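Carboxylase (Deinococcus radiodurans, PDB 5H80) probably carboxylates biotin with ATP and bicarbonate, serving as the biotin carboxylase domain of a single-chain bacterial carboxylase. Local coordinates at residues A[130-135]-A[339-344]; A[247-252]-A[289-294]; A[252-257]-A[329-334]; A[321-326]-A[422-427]. One frame throughout, in Å; residues are numbered along the deposited sequence.

Along the chain, contact 2 (247-252 with 289-294) is nested inside the long loop closed by contact 1 (130-135 with 339-344), as is contact 3 (252-257 with 329-334). Contact 4 (321-326 with 422-427) alternates with contacts 1 and 3. Contacts 2 and 3 share L252 and follow strand 249-256, with centres about 17 Å apart. Contacts 3 and 4 share helix 325-332, with centres about 11 Å apart, and touch through R255 and Q322. Contact 1 ties the N-terminal region to the ATP-binding region, contacts 2 and 3 pack within the latter, and contact 4 joins it to the C-terminal region, so the four sample all three parts of the biotin carboxylase fold.

Contact 1. Residues A[130-135]-A[339-344]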
loop_
_atom_site.group_PDB
_atom_site.type_symbol
_atom_site.label_atom_id
_atom_site.label_comp_id
_atom_site.label_asym_id
_atom_site.label_seq_id
_atom_site.Cartn_x
_atom_site.Cartn_y
_atom_site.Cartn_z
ATOM N N VAL A 130 8.821 -15.788 -25.751
ATOM C CA VAL A 130 9.804 -15.595 -24.666
ATOM C C VAL A 130 9.242 -16.066 -23.303
ATOM O O VAL A 130 8.293 -15.539 -22.795
ATOM C CB VAL A 130 10.299 -14.119 -24.593
ATOM C CG1 VAL A 130 11.072 -13.914 -23.276
ATOM C CG2 VAL A 130 11.068 -13.754 -25.871
ATOM N N PHE A 131 9.850 -17.078 -22.710
ATOM C CA PHE A 131 9.610 -17.524 -21.357
ATOM C C PHE A 131 10.136 -16.505 -20.349
ATOM O O PHE A 131 11.351 -16.126 -20.383
ATOM C CB PHE A 131 10.414 -18.842 -21.180
ATOM C CG PHE A 131 10.115 -19.571 -19.923
ATOM C CD1 PHE A 131 8.978 -20.364 -19.734
ATOM C CD2 PHE A 131 10.974 -19.391 -18.829
ATOM C CE1 PHE A 131 8.723 -21.042 -18.567
ATOM C CE2 PHE A 131 10.756 -20.081 -17.676
ATOM C CZ PHE A 131 9.651 -20.935 -17.514
ATOM N N VAL A 132 9.221 -16.112 -19.439
ATOM C CA VAL A 132 9.548 -15.132 -18.379
ATOM C C VAL A 132 10.257 -15.862 -17.242
ATOM O O VAL A 132 9.581 -16.305 -16.339
ATOM C CB VAL A 132 8.419 -14.301 -17.913
ATOM C CG1 VAL A 132 8.924 -13.261 -16.873
ATOM C CG2 VAL A 132 7.548 -13.688 -19.015
ATOM N N GLY A 133 11.595 -15.983 -17.376
ATOM C CA GLY A 133 12.449 -16.771 -16.499
ATOM C C GLY A 133 13.880 -16.896 -17.075
ATOM O O GLY A 133 14.095 -16.468 -18.222
ATOM N N PRO A 134 14.827 -17.466 -16.300
ATOM C CA PRO A 134 16.202 -17.686 -16.750
ATOM C C PRO A 134 16.173 -18.739 -17.863
ATOM O O PRO A 134 15.059 -19.304 -18.160
ATOM C CB PRO A 134 16.931 -18.128 -15.506
ATOM C CG PRO A 134 15.937 -18.767 -14.725
ATOM C CD PRO A 134 14.622 -18.059 -14.978
ATOM N N ASP A 135 17.390 -18.908 -18.449
ATOM C CA ASP A 135 17.576 -19.832 -19.602
ATOM C C ASP A 135 17.306 -21.236 -19.137
ATOM O O ASP A 135 17.520 -21.532 -17.986
ATOM C CB ASP A 135 18.873 -19.637 -20.411
ATOM C CG ASP A 135 20.077 -19.956 -19.678
ATOM O OD1 ASP A 135 20.058 -20.785 -18.726
ATOM O OD2 ASP A 135 21.129 -19.410 -20.107
ATOM N N ALA A 339 9.614 -5.491 -13.232
ATOM C CA ALA A 339 11.088 -5.655 -13.404
ATOM C C ALA A 339 11.365 -7.045 -14.082
ATOM O O ALA A 339 12.067 -7.110 -15.100
ATOM C CB ALA A 339 11.856 -5.539 -12.136
ATOM N N GLN A 340 10.722 -8.049 -13.550
ATOM C CA GLN A 340 10.870 -9.413 -14.066
ATOM C C GLN A 340 10.477 -9.520 -15.579
ATOM O O GLN A 340 11.318 -9.997 -16.399
ATOM C CB GLN A 340 10.048 -10.352 -13.273
ATOM C CG GLN A 340 10.253 -11.850 -13.627
ATOM C CD GLN A 340 9.190 -12.718 -12.994
ATOM O OE1 GLN A 340 8.077 -12.297 -12.643
ATOM N NE2 GLN A 340 9.566 -14.006 -12.769
ATOM N N LEU A 341 9.352 -8.964 -15.949
ATOM C CA LEU A 341 8.838 -8.899 -17.307
ATOM C C LEU A 341 9.801 -8.143 -18.243
ATOM O O LEU A 341 10.102 -8.609 -19.341
ATOM C CB LEU A 341 7.479 -8.243 -17.354
ATOM C CG LEU A 341 6.273 -9.099 -16.841
ATOM C CD1 LEU A 341 5.060 -8.221 -16.417
ATOM C CD2 LEU A 341 5.942 -10.086 -18.012
ATOM N N ARG A 342 10.285 -6.978 -17.819
ATOM C CA ARG A 342 11.200 -6.174 -18.562
ATOM C C ARG A 342 12.568 -6.846 -18.728
ATOM O O ARG A 342 13.161 -6.726 -19.846
ATOM C CB ARG A 342 11.310 -4.707 -18.084
ATOM C CG ARG A 342 9.935 -3.989 -18.054
ATOM C CD ARG A 342 10.104 -2.644 -17.399
ATOM N NE ARG A 342 10.944 -1.750 -18.170
ATOM C CZ ARG A 342 10.874 -0.422 -18.140
ATOM N NH1 ARG A 342 11.642 0.269 -18.953
ATOM N NH2 ARG A 342 10.072 0.245 -17.282
ATOM N N LEU A 343 13.069 -7.488 -17.672
ATOM C CA LEU A 343 14.278 -8.281 -17.750
ATOM C C LEU A 343 14.112 -9.396 -18.784
ATOM O O LEU A 343 14.998 -9.497 -19.679
ATOM C CB LEU A 343 14.675 -8.820 -16.418
ATOM C CG LEU A 343 15.289 -7.713 -15.513
ATOM C CD1 LEU A 343 15.230 -8.260 -14.092
ATOM C CD2 LEU A 343 16.656 -7.070 -15.840
ATOM N N ALA A 344 13.025 -10.177 -18.703
ATOM C CA ALA A 344 12.714 -11.162 -19.752
ATOM C C ALA A 344 12.714 -10.645 -21.192
ATOM O O ALA A 344 13.273 -11.333 -22.107
ATOM C CB ALA A 344 11.420 -11.895 -19.462
#
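Q340 and A344, the helix residues that meet V132 CG1, stand one turn apart, their spacing fixed by the backbone bond from A344 N to Q340 O at 2.9 Å. V132 reaches between them. Its CG1 lies opposite the backbone N (chi1 -176°), which carries the methyl to 3.8 Å from Q340 CG and equally 3.8 Å from A344 CB. The second methyl, CG2, leans the other way and meets L341 CD2 at 4.1 Å, so the two branches of one valine meet different residues of the helix. V130 adds a flank, its CG1 lying 3.6 Å from A344 O. V132 is the centre of an inverse gamma turn just after strand 130-131, an edge strand, within this chain, of the N-terminal parallel sheet, and helix 336-344 packs against this turn. Q340 runs out extended, offering its CG and CD to V132, while its amide OE1 is hydrogen-bonded to H108 of the neighbouring strand 106-108. No hydrogen bond joins the two segments; the fit of methyl and methylene groups is what holds them together, and the amide oxygen of Q340 is satisfied by H108 of the sheet rather than by the turn.

Contact 2. Residues A[247-252]-A[289-294]; sequences QSVTHL and QLAQEV
V249 carries the tight part of this contact, with its two methyls on different residues of helix 277-293. Its chi1 of -67° sets CG1 anti to the carbonyl carbon, 3.8 Å from A291 CB, and leaves CG2 in the crowded position between the backbone N and the carbonyl carbon. There CG2 comes to 3.4 Å from Q292 OE1 and 3.9 Å from Q292 CB. That CB meets the valine where the chain leaves the helix; the bend at chi2 (80°) then brings the amide, with OE1, back to CG2. L288, one turn earlier in the helix, also touches V249, so the methyls are gripped from several residues. With an alanine at V249 both methyls would be gone, which would probably leave A291 CB without its apolar partner on strand 249-256 and open a gap beside the Q292 amide.

Beyond the valine the contact turns loose and wet. No direct hydrogen bond crosses it; water molecules do the joining. One donates to Q247 O at 2.8 Å and accepts from Q292 NE2 at 2.9 Å. Another accepts from V249 N at 3.0 Å and donates to Q292 OE1 at 3.3 Å. A third, weakly held, also lies between Q247 O and Q292 OE1. Both ends of the glutamine amide are thus tied to the backbone through solvent. Strand 249-256 is outermost in the four-stranded antiparallel sheet, and A291 also reaches V242 on the adjoining strand 236-245: a helix laid across an antiparallel sheet, as in the ATP-grasp fold of biotin carboxylases.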
loop_
_atom_site.group_PDB
_atom_site.type_symbol
_atom_site.label_atom_id
_atom_site.label_comp_id
_atom_site.label_asym_id
_atom_site.label_seq_id
_atom_site.Cartn_x
_atom_site.Cartn_y
_atom_site.Cartn_z
ATOM N N GLN A 247 24.153 -10.027 -17.764
ATOM C CA GLN A 247 25.508 -9.491 -17.708
ATOM C C GLN A 247 25.931 -9.216 -16.327
ATOM O O GLN A 247 27.100 -9.362 -16.022
ATOM C CB GLN A 247 25.618 -8.216 -18.533
ATOM C CG GLN A 247 25.100 -8.308 -19.969
ATOM C CD GLN A 247 25.257 -6.998 -20.721
ATOM O OE1 GLN A 247 26.280 -6.785 -21.347
ATOM N NE2 GLN A 247 24.253 -6.098 -20.629
ATOM N N SER A 248 24.980 -8.764 -15.493
ATOM C CA SER A 248 25.126 -8.357 -14.122
ATOM C C SER A 248 24.051 -8.944 -13.257
ATOM O O SER A 248 23.020 -9.346 -13.748
ATOM C CB SER A 248 24.884 -6.849 -14.027
ATOM O OG SER A 248 25.992 -6.145 -14.494
ATOM N N VAL A 249 24.328 -8.930 -11.951
ATOM C CA VAL A 249 23.439 -9.418 -10.987
ATOM C C VAL A 249 23.379 -8.343 -9.848
ATOM O O VAL A 249 24.337 -7.576 -9.526
ATOM C CB VAL A 249 23.860 -10.863 -10.480
ATOM C CG1 VAL A 249 23.702 -11.880 -11.598
ATOM C CG2 VAL A 249 25.241 -10.827 -9.821
ATOM N N THR A 250 22.215 -8.354 -9.199
ATOM C CA THR A 250 21.956 -7.577 -8.024
ATOM C C THR A 250 20.995 -8.288 -7.085
ATOM O O THR A 250 20.622 -9.475 -7.308
ATOM C CB THR A 250 21.468 -6.177 -8.428
ATOM O OG1 THR A 250 21.578 -5.267 -7.343
ATOM C CG2 THR A 250 20.008 -6.252 -8.892
ATOM N N HIS A 251 20.600 -7.615 -6.007
ATOM C CA HIS A 251 19.852 -8.167 -4.936
ATOM C C HIS A 251 18.863 -7.126 -4.377
ATOM O O HIS A 251 19.053 -5.918 -4.511
ATOM C CB HIS A 251 20.685 -8.769 -3.858
ATOM C CG HIS A 251 21.394 -7.746 -2.989
ATOM N ND1 HIS A 251 20.819 -7.116 -1.920
ATOM C CD2 HIS A 251 22.615 -7.173 -3.133
ATOM C CE1 HIS A 251 21.704 -6.273 -1.365
ATOM N NE2 HIS A 251 22.738 -6.237 -2.143
ATOM N N LEU A 252 17.819 -7.644 -3.817
ATOM C CA LEU A 252 16.816 -6.884 -2.955
ATOM C C LEU A 252 16.861 -7.393 -1.488
ATOM O O LEU A 252 15.797 -7.577 -0.853
ATOM C CB LEU A 252 15.403 -6.824 -3.546
ATOM C CG LEU A 252 15.133 -5.956 -4.752
ATOM C CD1 LEU A 252 15.611 -4.506 -4.519
ATOM C CD2 LEU A 252 15.767 -6.614 -5.898
ATOM N N GLN A 289 27.197 -14.792 -5.864
ATOM C CA GLN A 289 28.187 -15.761 -6.470
ATOM C C GLN A 289 27.479 -16.849 -7.277
ATOM O O GLN A 289 27.785 -16.969 -8.418
ATOM C CB GLN A 289 28.993 -16.486 -5.392
ATOM C CG GLN A 289 30.014 -15.629 -4.667
ATOM C CD GLN A 289 30.816 -16.457 -3.702
ATOM O OE1 GLN A 289 30.461 -16.633 -2.480
ATOM N NE2 GLN A 289 31.816 -17.146 -4.274
ATOM N N LEU A 290 26.436 -17.466 -6.735
ATOM C CA LEU A 290 25.626 -18.440 -7.426
ATOM C C LEU A 290 25.021 -17.849 -8.690
ATOM O O LEU A 290 25.058 -18.416 -9.775
ATOM C CB LEU A 290 24.538 -18.934 -6.501
ATOM C CG LEU A 290 25.108 -19.750 -5.380
ATOM C CD1 LEU A 290 24.060 -19.967 -4.319
ATOM C CD2 LEU A 290 25.667 -21.073 -5.879
ATOM N N ALA A 291 24.436 -16.653 -8.557
ATOM C CA ALA A 291 23.703 -16.062 -9.683
ATOM C C ALA A 291 24.663 -15.622 -10.815
ATOM O O ALA A 291 24.437 -15.799 -12.024
ATOM C CB ALA A 291 23.042 -14.778 -9.157
ATOM N N GLN A 292 25.739 -14.990 -10.395
ATOM C CA GLN A 292 26.798 -14.461 -11.292
ATOM C C GLN A 292 27.420 -15.652 -12.083
ATOM O O GLN A 292 27.549 -15.532 -13.289
ATOM C CB GLN A 292 27.873 -13.652 -10.609
ATOM C CG GLN A 292 29.033 -13.231 -11.498
ATOM C CD GLN A 292 28.703 -12.012 -12.339
ATOM O OE1 GLN A 292 27.638 -11.406 -12.211
ATOM N NE2 GLN A 292 29.637 -11.619 -13.193
ATOM N N GLU A 293 27.626 -16.766 -11.418
ATOM C CA GLU A 293 28.265 -17.943 -12.070
ATOM C C GLU A 293 27.446 -18.457 -13.243
ATOM O O GLU A 293 28.038 -18.859 -14.293
ATOM C CB GLU A 293 28.572 -19.096 -11.116
ATOM C CG GLU A 293 29.680 -20.029 -11.639
ATOM C CD GLU A 293 31.033 -19.333 -11.841
ATOM O OE1 GLU A 293 31.347 -18.304 -11.147
ATOM O OE2 GLU A 293 31.796 -19.789 -12.735
ATOM N N VAL A 294 26.103 -18.451 -13.124
ATOM C CA VAL A 294 25.200 -18.758 -14.298
ATOM C C VAL A 294 24.741 -17.593 -15.194
ATOM O O VAL A 294 23.988 -17.831 -16.152
ATOM C CB VAL A 294 24.002 -19.562 -13.886
ATOM C CG1 VAL A 294 24.439 -20.763 -13.041
ATOM C CG2 VAL A 294 22.954 -18.707 -13.054
HETATM O O HOH W 1 26.452 -12.302 -14.631
HETATM O O HOH W 2 29.144 -8.918 -14.099
HETATM O O HOH W 3 27.196 -8.279 -11.379
#

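Contact 3. Residues A[252-257]-A[329-334]; sequences LWERDC and EEWCGT. With EDO (1,2-ethanediol), chain G.
The indole rings of W253 and W331 meet obliquely, with planes at 60° and the centroids of the W253 five-membered ring and the W331 six-membered ring 6.0 Å apart. At the edge of W253, near its plane, lies C332 SG, 3.6 Å from CE3: a cysteine sulfur-aromatic contact between strand 249-256 and the end of helix 325-332, in what is probably the ATP-grasp part of the enzyme. W331 approaches the strand with its six-membered ring, whose CZ3 is 3.8 Å from W253 CB and 3.7 Å from E254 O. That reach follows from chi1 (-179°), which extends the indole away from its own backbone N and out from the helix. L252 fills in beside the sulfur, its CB 4.3 Å from C332 SG. The polar ends have partners beyond the two segments: W253 NE1 is bonded to A361, and the E254 carboxylate to R280 and the backbone N of A272. E330 takes a different direction, pairing with R403, as does its neighbour E329. An alanine in place of E330 would probably deprive R403 of one of the carboxylates that pair with it, and the diol O1 of the carboxylate it donates to. That 1,2-ethanediol, presumably picked up from the crystallisation solution, is also held by R430 of the second subunit, and its O1 donates to E330 OE2 at 2.7 Å.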
loop_
_atom_site.group_PDB
_atom_site.type_symbol
_atom_site.label_atom_id
_atom_site.label_comp_id
_atom_site.label_asym_id
_atom_site.label_seq_id
_atom_site.Cartn_x
_atom_site.Cartn_y
_atom_site.Cartn_z
ATOM N N LEU A 252 17.819 -7.644 -3.817
ATOM C CA LEU A 252 16.816 -6.884 -2.955
ATOM C C LEU A 252 16.861 -7.393 -1.488
ATOM O O LEU A 252 15.797 -7.577 -0.853
ATOM C CB LEU A 252 15.403 -6.824 -3.546
ATOM C CG LEU A 252 15.133 -5.956 -4.752
ATOM C CD1 LEU A 252 15.611 -4.506 -4.519
ATOM C CD2 LEU A 252 15.767 -6.614 -5.898
ATOM N N TRP A 253 18.067 -7.716 -0.955
ATOM C CA TRP A 253 18.262 -8.151 0.396
ATOM C C TRP A 253 17.515 -9.465 0.681
ATOM O O TRP A 253 17.281 -10.257 -0.242
ATOM C CB TRP A 253 17.899 -6.999 1.443
ATOM C CG TRP A 253 18.819 -5.784 1.183
ATOM C CD1 TRP A 253 20.056 -5.544 1.694
ATOM C CD2 TRP A 253 18.456 -4.622 0.443
ATOM N NE1 TRP A 253 20.506 -4.323 1.274
ATOM C CE2 TRP A 253 19.560 -3.741 0.484
ATOM C CE3 TRP A 253 17.295 -4.267 -0.322
ATOM C CZ2 TRP A 253 19.527 -2.469 -0.151
ATOM C CZ3 TRP A 253 17.306 -2.989 -1.003
ATOM C CH2 TRP A 253 18.357 -2.137 -0.842
ATOM N N GLU A 254 17.044 -9.641 1.897
ATOM C CA GLU A 254 16.565 -10.889 2.391
ATOM C C GLU A 254 15.138 -10.939 2.813
ATOM O O GLU A 254 14.504 -9.919 3.180
ATOM C CB GLU A 254 17.453 -11.426 3.504
ATOM C CG GLU A 254 17.269 -10.998 4.943
ATOM C CD GLU A 254 17.538 -9.507 5.230
ATOM O OE1 GLU A 254 18.171 -8.867 4.375
ATOM O OE2 GLU A 254 17.127 -9.134 6.328
ATOM N N ARG A 255 14.663 -12.170 3.056
ATOM C CA ARG A 255 13.360 -12.452 3.713
ATOM C C ARG A 255 13.523 -13.628 4.632
ATOM O O ARG A 255 14.425 -14.481 4.380
ATOM C CB ARG A 255 12.277 -12.856 2.701
ATOM C CG ARG A 255 11.767 -11.856 1.736
ATOM C CD ARG A 255 10.806 -12.375 0.668
ATOM N NE ARG A 255 11.371 -13.320 -0.294
ATOM C CZ ARG A 255 11.729 -13.032 -1.526
ATOM N NH1 ARG A 255 11.642 -11.785 -2.043
ATOM N NH2 ARG A 255 12.164 -13.994 -2.285
ATOM N N ASP A 256 12.750 -13.633 5.725
ATOM C CA ASP A 256 12.789 -14.711 6.692
ATOM C C ASP A 256 11.441 -15.346 6.717
ATOM O O ASP A 256 10.429 -14.707 7.043
ATOM C CB ASP A 256 13.194 -14.244 8.017
ATOM C CG ASP A 256 13.440 -15.355 9.061
ATOM O OD1 ASP A 256 12.518 -16.139 9.341
ATOM O OD2 ASP A 256 14.588 -15.296 9.582
ATOM N N CYS A 257 11.475 -16.622 6.442
ATOM C CA CYS A 257 10.259 -17.425 6.304
ATOM C C CYS A 257 10.313 -18.626 7.299
ATOM O O CYS A 257 9.885 -19.751 6.963
ATOM C CB CYS A 257 10.144 -17.985 4.939
ATOM S SG CYS A 257 10.295 -16.746 3.602
ATOM N N GLU A 329 8.767 -6.296 -1.980
ATOM C CA GLU A 329 8.170 -5.139 -2.720
ATOM C C GLU A 329 7.810 -4.036 -1.741
ATOM O O GLU A 329 8.134 -2.866 -1.995
ATOM C CB GLU A 329 6.920 -5.641 -3.517
ATOM C CG GLU A 329 7.335 -6.478 -4.736
ATOM C CD GLU A 329 6.170 -6.682 -5.738
ATOM O OE1 GLU A 329 5.007 -6.660 -5.308
ATOM O OE2 GLU A 329 6.420 -6.822 -6.930
ATOM N N GLU A 330 7.077 -4.307 -0.700
ATOM C CA GLU A 330 6.574 -3.230 0.165
ATOM C C GLU A 330 7.711 -2.672 1.068
ATOM O O GLU A 330 7.752 -1.411 1.328
ATOM C CB GLU A 330 5.368 -3.740 0.939
ATOM C CG GLU A 330 4.072 -4.089 0.183
ATOM C CD GLU A 330 3.658 -3.047 -0.687
ATOM O OE1 GLU A 330 3.511 -1.884 -0.194
ATOM O OE2 GLU A 330 3.591 -3.259 -1.873
ATOM N N TRP A 331 8.560 -3.536 1.626
ATOM C CA TRP A 331 9.746 -3.077 2.331
ATOM C C TRP A 331 10.640 -2.164 1.462
ATOM O O TRP A 331 11.034 -1.050 1.925
ATOM C CB TRP A 331 10.540 -4.265 2.907
ATOM C CG TRP A 331 11.754 -3.892 3.661
ATOM C CD1 TRP A 331 11.934 -2.784 4.535
ATOM C CD2 TRP A 331 12.962 -4.566 3.624
ATOM N NE1 TRP A 331 13.189 -2.803 5.047
ATOM C CE2 TRP A 331 13.843 -3.922 4.544
ATOM C CE3 TRP A 331 13.398 -5.775 2.994
ATOM C CZ2 TRP A 331 15.114 -4.392 4.808
ATOM C CZ3 TRP A 331 14.665 -6.185 3.199
ATOM C CH2 TRP A 331 15.563 -5.491 4.120
ATOM N N CYS A 332 11.014 -2.596 0.249
ATOM C CA CYS A 332 12.013 -1.952 -0.595
ATOM C C CYS A 332 11.396 -0.813 -1.434
ATOM O O CYS A 332 12.123 0.013 -1.971
ATOM C CB CYS A 332 12.711 -2.957 -1.496
ATOM S SG CYS A 332 13.748 -4.173 -0.598
ATOM N N GLY A 333 10.062 -0.791 -1.613
ATOM C CA GLY A 333 9.382 0.101 -2.558
ATOM C C GLY A 333 9.799 -0.146 -3.971
ATOM O O GLY A 333 10.520 0.678 -4.578
ATOM N N THR A 334 9.531 -1.387 -4.444
ATOM C CA THR A 334 9.949 -1.779 -5.758
ATOM C C THR A 334 8.818 -2.699 -6.264
ATOM O O THR A 334 8.227 -3.446 -5.450
ATOM C CB THR A 334 11.334 -2.524 -5.720
ATOM O OG1 THR A 334 11.888 -2.617 -6.998
ATOM C CG2 THR A 334 11.355 -3.963 -5.262
HETATM C C1 EDO G . 4.067 -2.569 -5.103
HETATM O O1 EDO G . 4.725 -1.967 -3.973
HETATM C C2 EDO G . 4.869 -2.585 -6.366
HETATM O O2 EDO G . 5.213 -1.193 -6.529
#

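Contact 4. Residues A[321-326]-A[422-427]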
loop_
_atom_site.group_PDB
_atom_site.type_symbol
_atom_site.label_atom_id
_atom_site.label_comp_id
_atom_site.label_asym_id
_atom_site.label_seq_id
_atom_site.Cartn_x
_atom_site.Cartn_y
_atom_site.Cartn_z
ATOM N N LEU A 321 9.882 -16.209 -9.796
ATOM C CA LEU A 321 9.113 -15.450 -8.827
ATOM C C LEU A 321 8.711 -16.343 -7.673
ATOM O O LEU A 321 8.501 -17.557 -7.831
ATOM C CB LEU A 321 7.874 -14.824 -9.430
ATOM C CG LEU A 321 7.015 -13.799 -8.644
ATOM C CD1 LEU A 321 7.798 -12.508 -8.427
ATOM C CD2 LEU A 321 5.758 -13.544 -9.410
ATOM N N GLN A 322 8.664 -15.785 -6.472
ATOM C CA GLN A 322 8.009 -16.503 -5.356
ATOM C C GLN A 322 6.801 -15.831 -4.721
ATOM O O GLN A 322 6.657 -14.558 -4.827
ATOM C CB GLN A 322 8.995 -16.651 -4.214
ATOM C CG GLN A 322 10.050 -17.755 -4.342
ATOM C CD GLN A 322 11.064 -17.698 -3.263
ATOM O OE1 GLN A 322 11.323 -16.641 -2.652
ATOM N NE2 GLN A 322 11.599 -18.866 -2.919
ATOM N N VAL A 323 6.039 -16.631 -3.979
ATOM C CA VAL A 323 4.816 -16.192 -3.369
ATOM C C VAL A 323 5.108 -14.956 -2.464
ATOM O O VAL A 323 4.256 -13.970 -2.477
ATOM C CB VAL A 323 4.195 -17.293 -2.448
ATOM C CG1 VAL A 323 3.029 -16.764 -1.656
ATOM C CG2 VAL A 323 3.608 -18.408 -3.320
ATOM N N GLU A 324 6.188 -15.024 -1.671
ATOM C CA GLU A 324 6.553 -13.984 -0.759
ATOM C C GLU A 324 7.275 -12.758 -1.383
ATOM O O GLU A 324 7.880 -12.011 -0.603
ATOM C CB GLU A 324 7.291 -14.554 0.436
ATOM C CG GLU A 324 8.556 -15.213 0.186
ATOM C CD GLU A 324 8.496 -16.683 -0.253
ATOM O OE1 GLU A 324 7.464 -17.142 -0.784
ATOM O OE2 GLU A 324 9.536 -17.380 -0.042
ATOM N N HIS A 325 7.308 -12.605 -2.754
ATOM C CA HIS A 325 8.023 -11.537 -3.410
ATOM C C HIS A 325 7.304 -10.229 -2.901
ATOM O O HIS A 325 8.018 -9.225 -2.754
ATOM C CB HIS A 325 7.903 -11.611 -4.917
ATOM C CG HIS A 325 6.525 -11.265 -5.438
ATOM N ND1 HIS A 325 5.467 -12.133 -5.462
ATOM C CD2 HIS A 325 6.029 -10.073 -5.895
ATOM C CE1 HIS A 325 4.372 -11.528 -5.954
ATOM N NE2 HIS A 325 4.692 -10.270 -6.229
ATOM N N THR A 326 6.026 -10.394 -2.563
ATOM C CA THR A 326 5.253 -9.187 -2.047
ATOM C C THR A 326 5.910 -8.419 -0.850
ATOM O O THR A 326 5.897 -7.105 -0.794
ATOM C CB THR A 326 3.900 -9.598 -1.574
ATOM O OG1 THR A 326 4.110 -10.564 -0.562
ATOM C CG2 THR A 326 3.050 -10.189 -2.743
ATOM N N LEU A 422 -6.155 -18.304 -0.030
ATOM C CA LEU A 422 -7.269 -17.387 -0.342
ATOM C C LEU A 422 -6.781 -15.954 -0.536
ATOM O O LEU A 422 -7.203 -15.293 -1.472
ATOM C CB LEU A 422 -8.278 -17.354 0.788
ATOM C CG LEU A 422 -9.247 -18.583 1.006
ATOM C CD1 LEU A 422 -10.036 -18.381 2.301
ATOM C CD2 LEU A 422 -10.086 -18.855 -0.242
ATOM N N ALA A 423 -5.845 -15.512 0.361
ATOM C CA ALA A 423 -5.292 -14.175 0.162
ATOM C C ALA A 423 -3.961 -13.999 0.863
ATOM O O ALA A 423 -3.722 -14.629 1.902
ATOM C CB ALA A 423 -6.281 -13.128 0.684
ATOM N N LYS A 424 -3.167 -13.080 0.370
ATOM C CA LYS A 424 -1.929 -12.725 1.065
ATOM C C LYS A 424 -2.061 -11.305 1.649
ATOM O O LYS A 424 -2.362 -10.460 0.904
ATOM C CB LYS A 424 -0.723 -12.842 0.203
ATOM C CG LYS A 424 -0.582 -14.180 -0.551
ATOM C CD LYS A 424 0.660 -14.253 -1.463
ATOM C CE LYS A 424 0.762 -13.216 -2.596
ATOM N NZ LYS A 424 1.847 -13.380 -3.613
ATOM N N VAL A 425 -1.826 -11.144 2.934
ATOM C CA VAL A 425 -1.926 -9.863 3.603
ATOM C C VAL A 425 -0.570 -9.390 3.981
ATOM O O VAL A 425 0.120 -10.050 4.798
ATOM C CB VAL A 425 -2.795 -9.961 4.847
ATOM C CG1 VAL A 425 -2.885 -8.617 5.699
ATOM C CG2 VAL A 425 -4.200 -10.477 4.451
ATOM N N VAL A 426 -0.207 -8.221 3.455
ATOM C CA VAL A 426 1.142 -7.687 3.623
ATOM C C VAL A 426 0.969 -6.446 4.473
ATOM O O VAL A 426 0.151 -5.572 4.107
ATOM C CB VAL A 426 1.874 -7.398 2.343
ATOM C CG1 VAL A 426 3.274 -6.934 2.576
ATOM C CG2 VAL A 426 1.866 -8.676 1.432
ATOM N N VAL A 427 1.725 -6.383 5.554
ATOM C CA VAL A 427 1.632 -5.181 6.380
ATOM C C VAL A 427 2.995 -4.545 6.492
ATOM O O VAL A 427 4.015 -5.235 6.558
ATOM C CB VAL A 427 1.047 -5.494 7.692
ATOM C CG1 VAL A 427 1.206 -4.369 8.634
ATOM C CG2 VAL A 427 -0.433 -5.819 7.574
#
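K424 reaches across to V323 from strand 421-429, just past a classic beta bulge in which L422 and A423 both face V373. Its side chain bends at chi3 (-60°) and delivers NZ to V323 O at 2.7 Å. The bond lies in the carbonyl plane on a lone pair, with a C=O...N angle of 138°. On the way K424 CD presses on V323 CG1 at 3.5 Å, closer than two carbons normally pack. NZ also sits 3.5 Å from T326 CG2 and 3.9 Å from H325 CE1, and it has a second strong partner outside, a salt bridge to E42. H325 is itself held where the lysine meets it: its ND1 donates to Q322 O at 2.8 Å, close to the ring plane, and the same oxygen accepts from H325 N. T326 CG2 lies over one face of the imidazole and L321 CD1 over the other, both toward the rim.

The carbonyl that accepts from K424 belongs to a type I beta turn, Q322 to H325, that leads into helix 325-332; the lysine therefore links the probable ATP-grasp part of the enzyme to the antiparallel sheet of its C-terminal domain.

V425 turns away from this turn, and V426, the next residue to point at it, faces T326. Its CG2 lies 3.7 Å from T326 CB and 3.5 Å from T326 OG1, a hydroxyl hydrogen-bonded to Q370 on the adjoining strand 367-374.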